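Local coordinates for inner membrane lipoprotein SadB (Salmonella enterica, PDB 4C47) that is required for proper surface expression of the trimeric autotransporter adhesin SadA and could take a direct part in its biogenesis, at residues G94-I99 with S106-D111; P119-A124 with T155-P160; N126-T131 with Y180-I185. All blocks are in the same frame, centred on the assembly; numbering follows the deposited sequence.

Contact 1: G94-I99 with S106-D111; sequences GRILSI and SVIHLD
A classic beta bulge, with L97 and S98 both set opposite H109, interrupts the pairing of two antiparallel strands. H109 O takes the backbone NH of both bulge residues, 2.9 Å from L97 N and 3.2 Å from S98 N; the longer bond is the straighter. S98 O accepts H109 N in return. The extra residue fits because L97 drops to a helical psi of -47° while its neighbours stay extended. Its CB is thereby turned toward the other strand, 3.3 Å from H109 O, and its two methyls lie against the D111 carboxylate, crossing that side chain at about a right angle.

Strands 91-102 and 105-114 form a beta hairpin within one sheet of the C-terminal beta-sandwich, and the bulge shifts their register by one, from R95-D111 and I96-L110 to S98-H109 and I99-I108. The first of these pairs carries a salt bridge on the same face as S98 and H109. R95 CG sits between its own backbone N and carbonyl carbon (chi1 60°), which brings it 3.6 Å from D111 CB; from CG to NE the chain is extended. R95 NE and NH2 both reach D111 OD2: NE, at 3.0 Å, takes that oxygen's anti lone pair, and NH2, also at 3.0 Å, comes from above the carboxylate plane. The oxygen lies in the guanidinium plane, but the two flat groups are turned 53° apart. W163 adds a cation-pi contact to R95 and also touches D111.

On the other face, I99 and I108 lie side by side and point the same way, CG1 to CG1 at 3.9 Å. I96 reaches I108 across the strands through CG2, 4.1 Å from I108 CG2.

Contact 2: P119-A124 with T155-P160; sequences PVSNLA and TIELLP
P119 lays its ring obliquely across both L159 and P160. P119 CG lies 3.8 Å from L159 CD2 and 4.0 Å from P160 CD, and the leucine tip and the second proline ring both meet the P119 ring. Next to it, V120 and L158 also cross obliquely, with V120 CG2 4.0 Å from L158 CB. Further out, L158 CD1 meets L123 CD1 at 3.7 Å, where the two leucines cross at about a right angle. L92 of strand 91-102 packs on both of them.

The backbones run roughly antiparallel but join in a single beta bridge: the loop between strands 148-153 and 164-171 lies beside the short strand 120-121, which pairs with strand 191-192 as well. V120 and L158 exchange both bonds of the bridge, V120 N to L158 O at 3.2 Å and L158 N to V120 O at 2.9 Å; the second donor stands nearly in line with the C=O, the first is tilted from the carbonyl plane.

Past the bridge, S121 OG rests on the aliphatic part of E157, 3.3 Å from CG, as the extended glutamate chain leads on past it. N122 has left-handed helical backbone angles (57/44°), turning the chain toward strand 124-130, and its OD1 lies 3.8 Å from T155 CA.

Contact 3: N126-T131 with Y180-I185; sequences NMTWGT and YLKIGI
Y180 meets the end of strand 124-130 with its first carbon. Its CB lies 3.1 Å from T131 O and 3.4 Å from G130 O, tucked against the carbonyls where the strand runs out. CG, anti to the backbone N (chi1 -178°), is still 4.1 Å from T131 O. The ring beyond it has G130 N at its edge, near the ring plane, while T131 O and T128 O stand obliquely to it. Outside the two strands W143 meets the ring edge-to-face, and the same tryptophan gives its NE1 hydrogen to T131 O. At the tip, OH is hydrogen-bonded to OE2 of E74 on strand 73-75, the neighbour on the far side of strand 180-186.

Behind the ring, the two strands are central in a four-stranded antiparallel sheet of the beta-sandwich and pair regularly from N126-G184 to G130-Y180. G130 N reaches Y180 O at 3.0 Å, but the return bond from Y180 N to G130 O is weak. G130 has backbone angles (164/-154°) that call for glycine.

On the opposite face M127 and I183 run side by side, CG to CG1 at 4.0 Å, and W129 CB touches L181 CD1, also at 4.0 Å; this face is turned to the other sheet, where M127 meets L168 and W129 meets L170.

The tyrosine is thus buried with its polar end satisfied: its hydroxyl bonds to a glutamate of the neighbouring strand, whose negative charge would be expected to polarise the phenol O-H.

Overall arrangement
Contact 1 closes first along the chain, a local hairpin in one sheet; the segments of contacts 2 and 3 then alternate, so these two interlock in sequence. Contact 3 lies in the other sheet, its centre 13 Å from that of contact 1, and the two touch across the sandwich where I108 CD1 packs on L181 CD2 at 4.0 Å. Contact 2 sits at one end of the domain, about 18 Å from contact 1 and 20 Å from contact 3 between centres, and joins the latter through L123 CD2 and I185 CG2, 3.7 Å apart. No other chain touches contacts 1 and 3, which build one subunit's separate globular C-terminal domain; the N-terminal coiled coil holds the trimer together.

Contact 1: G94-I99 with S106-D111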
loop_
_atom_site.group_PDB
_atom_site.type_symbol
_atom_site.label_atom_id
_atom_site.label_comp_id
_atom_site.label_asym_id
_atom_site.label_seq_id
_atom_site.Cartn_x
_atom_site.Cartn_y
_atom_site.Cartn_z
ATOM N N GLY A 94 1.033 0.743 28.284
ATOM C CA GLY A 94 0.504 1.778 29.146
ATOM C C GLY A 94 -0.766 1.338 29.838
ATOM O O GLY A 94 -1.572 0.603 29.265
ATOM N N ARG A 95 -0.943 1.781 31.079
ATOM C CA ARG A 95 -2.169 1.500 31.816
ATOM C C ARG A 95 -2.729 2.787 32.416
ATOM O O ARG A 95 -2.014 3.543 33.081
ATOM C CB ARG A 95 -1.935 0.440 32.899
ATOM C CG ARG A 95 -0.888 0.814 33.945
ATOM C CD ARG A 95 -0.535 -0.366 34.839
ATOM N NE ARG A 95 0.356 0.036 35.924
ATOM C CZ ARG A 95 0.971 -0.806 36.747
ATOM N NH1 ARG A 95 0.807 -2.114 36.617
ATOM N NH2 ARG A 95 1.759 -0.330 37.701
ATOM N N ILE A 96 -4.009 3.039 32.161
ATOM C CA ILE A 96 -4.653 4.260 32.626
ATOM C C ILE A 96 -5.148 4.102 34.062
ATOM O O ILE A 96 -6.002 3.265 34.348
ATOM C CB ILE A 96 -5.824 4.665 31.712
ATOM C CG1 ILE A 96 -5.326 4.899 30.284
ATOM C CG2 ILE A 96 -6.501 5.908 32.250
ATOM C CD1 ILE A 96 -6.392 5.409 29.343
ATOM N N LEU A 97 -4.599 4.910 34.962
ATOM C CA LEU A 97 -4.977 4.858 36.368
ATOM C C LEU A 97 -6.247 5.661 36.627
ATOM O O LEU A 97 -7.167 5.180 37.291
ATOM C CB LEU A 97 -3.835 5.369 37.248
ATOM C CG LEU A 97 -2.484 4.681 37.040
ATOM C CD1 LEU A 97 -1.403 5.359 37.867
ATOM C CD2 LEU A 97 -2.573 3.198 37.376
ATOM N N SER A 98 -6.297 6.881 36.097
ATOM C CA SER A 98 -7.460 7.741 36.284
ATOM C C SER A 98 -7.488 8.914 35.313
ATOM O O SER A 98 -6.449 9.361 34.826
ATOM C CB SER A 98 -7.511 8.277 37.715
ATOM O OG SER A 98 -6.415 9.129 37.981
ATOM N N ILE A 99 -8.691 9.403 35.035
ATOM C CA ILE A 99 -8.866 10.643 34.295
ATOM C C ILE A 99 -9.441 11.696 35.238
ATOM O O ILE A 99 -10.512 11.504 35.816
ATOM C CB ILE A 99 -9.787 10.469 33.069
ATOM C CG1 ILE A 99 -9.034 9.800 31.915
ATOM C CG2 ILE A 99 -10.297 11.817 32.602
ATOM C CD1 ILE A 99 -9.155 8.300 31.888
ATOM N N SER A 106 -8.771 17.978 31.000
ATOM C CA SER A 106 -8.651 16.711 31.701
ATOM C C SER A 106 -7.190 16.422 31.988
ATOM O O SER A 106 -6.300 16.918 31.301
ATOM C CB SER A 106 -9.228 15.574 30.860
ATOM O OG SER A 106 -10.536 15.884 30.431
ATOM N N VAL A 107 -6.946 15.619 33.011
ATOM C CA VAL A 107 -5.605 15.137 33.276
ATOM C C VAL A 107 -5.649 13.623 33.380
ATOM O O VAL A 107 -6.435 13.066 34.144
ATOM C CB VAL A 107 -5.005 15.773 34.543
ATOM C CG1 VAL A 107 -3.906 14.900 35.117
ATOM C CG2 VAL A 107 -4.474 17.160 34.225
ATOM N N ILE A 108 -4.821 12.961 32.580
ATOM C CA ILE A 108 -4.747 11.512 32.607
ATOM C C ILE A 108 -3.510 11.058 33.361
ATOM O O ILE A 108 -2.383 11.333 32.947
ATOM C CB ILE A 108 -4.688 10.919 31.192
ATOM C CG1 ILE A 108 -5.879 11.396 30.360
ATOM C CG2 ILE A 108 -4.641 9.398 31.257
ATOM C CD1 ILE A 108 -5.891 10.842 28.952
ATOM N N HIS A 109 -3.726 10.368 34.473
ATOM C CA HIS A 109 -2.630 9.745 35.197
ATOM C C HIS A 109 -2.500 8.316 34.710
ATOM O O HIS A 109 -3.460 7.551 34.764
ATOM C CB HIS A 109 -2.891 9.767 36.702
ATOM C CG HIS A 109 -3.032 11.144 37.267
ATOM N ND1 HIS A 109 -1.968 11.842 37.796
ATOM C CD2 HIS A 109 -4.109 11.957 37.376
ATOM C CE1 HIS A 109 -2.385 13.025 38.210
ATOM N NE2 HIS A 109 -3.680 13.120 37.969
ATOM N N LEU A 110 -1.321 7.959 34.215
ATOM C CA LEU A 110 -1.102 6.603 33.732
ATOM C C LEU A 110 0.272 6.077 34.116
ATOM O O LEU A 110 1.100 6.800 34.669
ATOM C CB LEU A 110 -1.279 6.523 32.215
ATOM C CG LEU A 110 -0.280 7.249 31.322
ATOM C CD1 LEU A 110 -0.184 6.568 29.967
ATOM C CD2 LEU A 110 -0.685 8.695 31.142
ATOM N N ASP A 111 0.502 4.802 33.826
ATOM C CA ASP A 111 1.831 4.220 33.922
ATOM C C ASP A 111 2.275 3.800 32.529
ATOM O O ASP A 111 1.503 3.212 31.770
ATOM C CB ASP A 111 1.843 3.009 34.859
ATOM C CG ASP A 111 1.749 3.396 36.323
ATOM O OD1 ASP A 111 2.215 4.500 36.678
ATOM O OD2 ASP A 111 1.217 2.593 37.119
#

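Contact 2: P119-A124 with T155-P160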
loop_
_atom_site.group_PDB
_atom_site.type_symbol
_atom_site.label_atom_id
_atom_site.label_comp_id
_atom_site.label_asym_id
_atom_site.label_seq_id
_atom_site.Cartn_x
_atom_site.Cartn_y
_atom_site.Cartn_z
ATOM N N PRO A 119 17.200 0.268 28.651
ATOM C CA PRO A 119 16.530 1.525 29.001
ATOM C C PRO A 119 16.360 2.431 27.786
ATOM O O PRO A 119 17.183 2.397 26.874
ATOM C CB PRO A 119 17.500 2.177 29.992
ATOM C CG PRO A 119 18.331 1.061 30.523
ATOM C CD PRO A 119 18.451 0.074 29.407
ATOM N N VAL A 120 15.295 3.223 27.782
ATOM C CA VAL A 120 15.127 4.285 26.800
ATOM C C VAL A 120 14.869 5.597 27.537
ATOM O O VAL A 120 14.162 5.621 28.546
ATOM C CB VAL A 120 13.986 3.986 25.795
ATOM C CG1 VAL A 120 14.311 2.750 24.975
ATOM C CG2 VAL A 120 12.658 3.806 26.513
ATOM N N SER A 121 15.451 6.684 27.042
ATOM C CA SER A 121 15.319 7.975 27.703
ATOM C C SER A 121 15.019 9.081 26.707
ATOM O O SER A 121 15.235 8.919 25.506
ATOM C CB SER A 121 16.593 8.312 28.480
ATOM O OG SER A 121 16.855 7.338 29.473
ATOM N N ASN A 122 14.522 10.202 27.222
ATOM C CA ASN A 122 14.236 11.385 26.417
ATOM C C ASN A 122 13.267 11.118 25.272
ATOM O O ASN A 122 13.478 11.572 24.146
ATOM C CB ASN A 122 15.532 12.012 25.897
ATOM C CG ASN A 122 16.530 12.281 27.007
ATOM O OD1 ASN A 122 16.157 12.398 28.174
ATOM N ND2 ASN A 122 17.807 12.378 26.648
ATOM N N LEU A 123 12.211 10.368 25.573
ATOM C CA LEU A 123 11.135 10.131 24.628
ATOM C C LEU A 123 10.253 11.369 24.543
ATOM O O LEU A 123 10.059 12.071 25.535
ATOM C CB LEU A 123 10.290 8.932 25.069
ATOM C CG LEU A 123 10.768 7.522 24.715
ATOM C CD1 LEU A 123 9.962 6.481 25.470
ATOM C CD2 LEU A 123 10.656 7.282 23.221
ATOM N N ALA A 124 9.727 11.636 23.353
ATOM C CA ALA A 124 8.745 12.694 23.169
ATOM C C ALA A 124 7.457 12.080 22.629
ATOM O O ALA A 124 7.496 11.114 21.866
ATOM C CB ALA A 124 9.275 13.759 22.224
ATOM N N THR A 155 11.815 14.023 29.970
ATOM C CA THR A 155 13.163 13.579 30.286
ATOM C C THR A 155 13.072 12.298 31.100
ATOM O O THR A 155 14.043 11.874 31.726
ATOM C CB THR A 155 13.936 14.642 31.084
ATOM O OG1 THR A 155 13.189 15.003 32.254
ATOM C CG2 THR A 155 14.167 15.883 30.232
ATOM N N ILE A 156 11.891 11.688 31.082
ATOM C CA ILE A 156 11.628 10.468 31.834
ATOM C C ILE A 156 12.465 9.303 31.316
ATOM O O ILE A 156 12.485 9.025 30.116
ATOM C CB ILE A 156 10.138 10.073 31.752
ATOM C CG1 ILE A 156 9.239 11.266 32.092
ATOM C CG2 ILE A 156 9.845 8.884 32.654
ATOM C CD1 ILE A 156 9.462 11.837 33.471
ATOM N N GLU A 157 13.158 8.628 32.227
ATOM C CA GLU A 157 13.899 7.424 31.877
ATOM C C GLU A 157 13.070 6.183 32.174
ATOM O O GLU A 157 12.694 5.938 33.320
ATOM C CB GLU A 157 15.220 7.357 32.639
ATOM C CG GLU A 157 15.985 6.065 32.409
ATOM C CD GLU A 157 17.312 6.031 33.136
ATOM O OE1 GLU A 157 17.549 6.911 33.991
ATOM O OE2 GLU A 157 18.121 5.125 32.848
ATOM N N LEU A 158 12.787 5.405 31.134
ATOM C CA LEU A 158 11.991 4.192 31.281
ATOM C C LEU A 158 12.879 2.953 31.319
ATOM O O LEU A 158 13.403 2.521 30.292
ATOM C CB LEU A 158 10.973 4.079 30.148
ATOM C CG LEU A 158 9.955 5.216 30.046
ATOM C CD1 LEU A 158 9.079 5.043 28.816
ATOM C CD2 LEU A 158 9.106 5.288 31.306
ATOM N N LEU A 159 13.052 2.392 32.514
ATOM C CA LEU A 159 13.839 1.175 32.687
ATOM C C LEU A 159 13.027 -0.032 32.230
ATOM O O LEU A 159 11.799 -0.023 32.328
ATOM C CB LEU A 159 14.262 1.011 34.150
ATOM C CG LEU A 159 15.335 1.984 34.639
ATOM C CD1 LEU A 159 15.668 1.740 36.104
ATOM C CD2 LEU A 159 16.585 1.866 33.778
ATOM N N PRO A 160 13.709 -1.073 31.718
ATOM C CA PRO A 160 13.019 -2.262 31.205
ATOM C C PRO A 160 12.142 -2.929 32.260
ATOM O O PRO A 160 12.653 -3.356 33.292
ATOM C CB PRO A 160 14.169 -3.204 30.831
ATOM C CG PRO A 160 15.341 -2.324 30.631
ATOM C CD PRO A 160 15.172 -1.188 31.592
#

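Contact 3: N126-T131 with Y180-I185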
loop_
_atom_site.group_PDB
_atom_site.type_symbol
_atom_site.label_atom_id
_atom_site.label_comp_id
_atom_site.label_asym_id
_atom_site.label_seq_id
_atom_site.Cartn_x
_atom_site.Cartn_y
_atom_site.Cartn_z
ATOM N N ASN A 126 3.845 12.610 20.588
ATOM C CA ASN A 126 2.890 13.378 19.802
ATOM C C ASN A 126 1.485 12.992 20.233
ATOM O O ASN A 126 1.125 11.817 20.204
ATOM C CB ASN A 126 3.088 13.131 18.307
ATOM C CG ASN A 126 4.411 13.673 17.799
ATOM O OD1 ASN A 126 4.934 14.654 18.326
ATOM N ND2 ASN A 126 4.958 13.039 16.768
ATOM N N MET A 127 0.695 13.973 20.659
ATOM C CA MET A 127 -0.637 13.678 21.175
ATOM C C MET A 127 -1.733 14.523 20.540
ATOM O O MET A 127 -1.572 15.729 20.342
ATOM C CB MET A 127 -0.675 13.830 22.697
ATOM C CG MET A 127 0.178 12.817 23.436
ATOM S SD MET A 127 0.073 13.021 25.218
ATOM C CE MET A 127 0.452 14.764 25.372
ATOM N N THR A 128 -2.846 13.870 20.224
ATOM C CA THR A 128 -4.023 14.537 19.683
ATOM C C THR A 128 -5.234 14.017 20.437
ATOM O O THR A 128 -5.357 12.820 20.643
ATOM C CB THR A 128 -4.194 14.239 18.183
ATOM O OG1 THR A 128 -3.006 14.626 17.480
ATOM C CG2 THR A 128 -5.391 14.996 17.616
ATOM N N TRP A 129 -6.129 14.901 20.859
ATOM C CA TRP A 129 -7.252 14.445 21.670
ATOM C C TRP A 129 -8.526 15.240 21.445
ATOM O O TRP A 129 -8.495 16.360 20.933
ATOM C CB TRP A 129 -6.891 14.470 23.159
ATOM C CG TRP A 129 -6.625 15.838 23.690
ATOM C CD1 TRP A 129 -7.498 16.637 24.362
ATOM C CD2 TRP A 129 -5.401 16.575 23.591
ATOM N NE1 TRP A 129 -6.895 17.833 24.694
ATOM C CE2 TRP A 129 -5.605 17.817 24.230
ATOM C CE3 TRP A 129 -4.149 16.306 23.026
ATOM C CZ2 TRP A 129 -4.608 18.783 24.318
ATOM C CZ3 TRP A 129 -3.160 17.273 23.116
ATOM C CH2 TRP A 129 -3.397 18.493 23.755
ATOM N N GLY A 130 -9.652 14.652 21.834
ATOM C CA GLY A 130 -10.917 15.353 21.737
ATOM C C GLY A 130 -12.127 14.453 21.837
ATOM O O GLY A 130 -12.072 13.372 22.429
ATOM N N THR A 131 -13.224 14.909 21.244
ATOM C CA THR A 131 -14.488 14.189 21.295
ATOM C C THR A 131 -14.421 12.908 20.476
ATOM O O THR A 131 -13.448 12.669 19.760
ATOM C CB THR A 131 -15.636 15.055 20.762
ATOM O OG1 THR A 131 -15.673 14.976 19.331
ATOM C CG2 THR A 131 -15.442 16.504 21.187
ATOM N N TYR A 180 -11.495 10.532 22.654
ATOM C CA TYR A 180 -10.520 10.264 21.603
ATOM C C TYR A 180 -9.118 10.687 22.013
ATOM O O TYR A 180 -8.875 11.849 22.342
ATOM C CB TYR A 180 -10.899 10.956 20.291
ATOM C CG TYR A 180 -9.925 10.666 19.170
ATOM C CD1 TYR A 180 -9.917 9.430 18.538
ATOM C CD2 TYR A 180 -9.007 11.622 18.751
ATOM C CE1 TYR A 180 -9.030 9.154 17.517
ATOM C CE2 TYR A 180 -8.111 11.354 17.729
ATOM C CZ TYR A 180 -8.129 10.118 17.117
ATOM O OH TYR A 180 -7.243 9.840 16.104
ATOM N N LEU A 181 -8.202 9.726 21.983
ATOM C CA LEU A 181 -6.797 9.993 22.234
ATOM C C LEU A 181 -5.934 9.248 21.228
ATOM O O LEU A 181 -6.040 8.033 21.074
ATOM C CB LEU A 181 -6.409 9.607 23.663
ATOM C CG LEU A 181 -4.943 9.836 24.031
ATOM C CD1 LEU A 181 -4.552 11.295 23.836
ATOM C CD2 LEU A 181 -4.678 9.392 25.461
ATOM N N LYS A 182 -5.092 10.002 20.536
ATOM C CA LYS A 182 -4.147 9.469 19.577
ATOM C C LYS A 182 -2.759 9.809 20.087
ATOM O O LYS A 182 -2.438 10.981 20.304
ATOM C CB LYS A 182 -4.366 10.125 18.218
ATOM C CG LYS A 182 -3.386 9.717 17.137
ATOM C CD LYS A 182 -3.482 10.691 15.969
ATOM C CE LYS A 182 -3.101 10.051 14.651
ATOM N NZ LYS A 182 -3.390 10.961 13.502
ATOM N N ILE A 183 -1.938 8.789 20.292
ATOM C CA ILE A 183 -0.608 9.003 20.845
ATOM C C ILE A 183 0.484 8.268 20.065
ATOM O O ILE A 183 0.373 7.072 19.785
ATOM C CB ILE A 183 -0.561 8.647 22.347
ATOM C CG1 ILE A 183 0.846 8.871 22.907
ATOM C CG2 ILE A 183 -1.030 7.218 22.588
ATOM C CD1 ILE A 183 0.928 8.739 24.409
ATOM N N GLY A 184 1.534 9.004 19.706
ATOM C CA GLY A 184 2.650 8.447 18.966
ATOM C C GLY A 184 4.000 8.828 19.547
ATOM O O GLY A 184 4.102 9.715 20.398
ATOM N N ILE A 185 5.044 8.156 19.074
ATOM C CA ILE A 185 6.397 8.369 19.576
ATOM C C ILE A 185 7.253 9.219 18.639
ATOM O O ILE A 185 7.410 8.897 17.461
ATOM C CB ILE A 185 7.126 7.027 19.796
ATOM C CG1 ILE A 185 6.398 6.182 20.837
ATOM C CG2 ILE A 185 8.563 7.265 20.230
ATOM C CD1 ILE A 185 6.373 6.810 22.201
#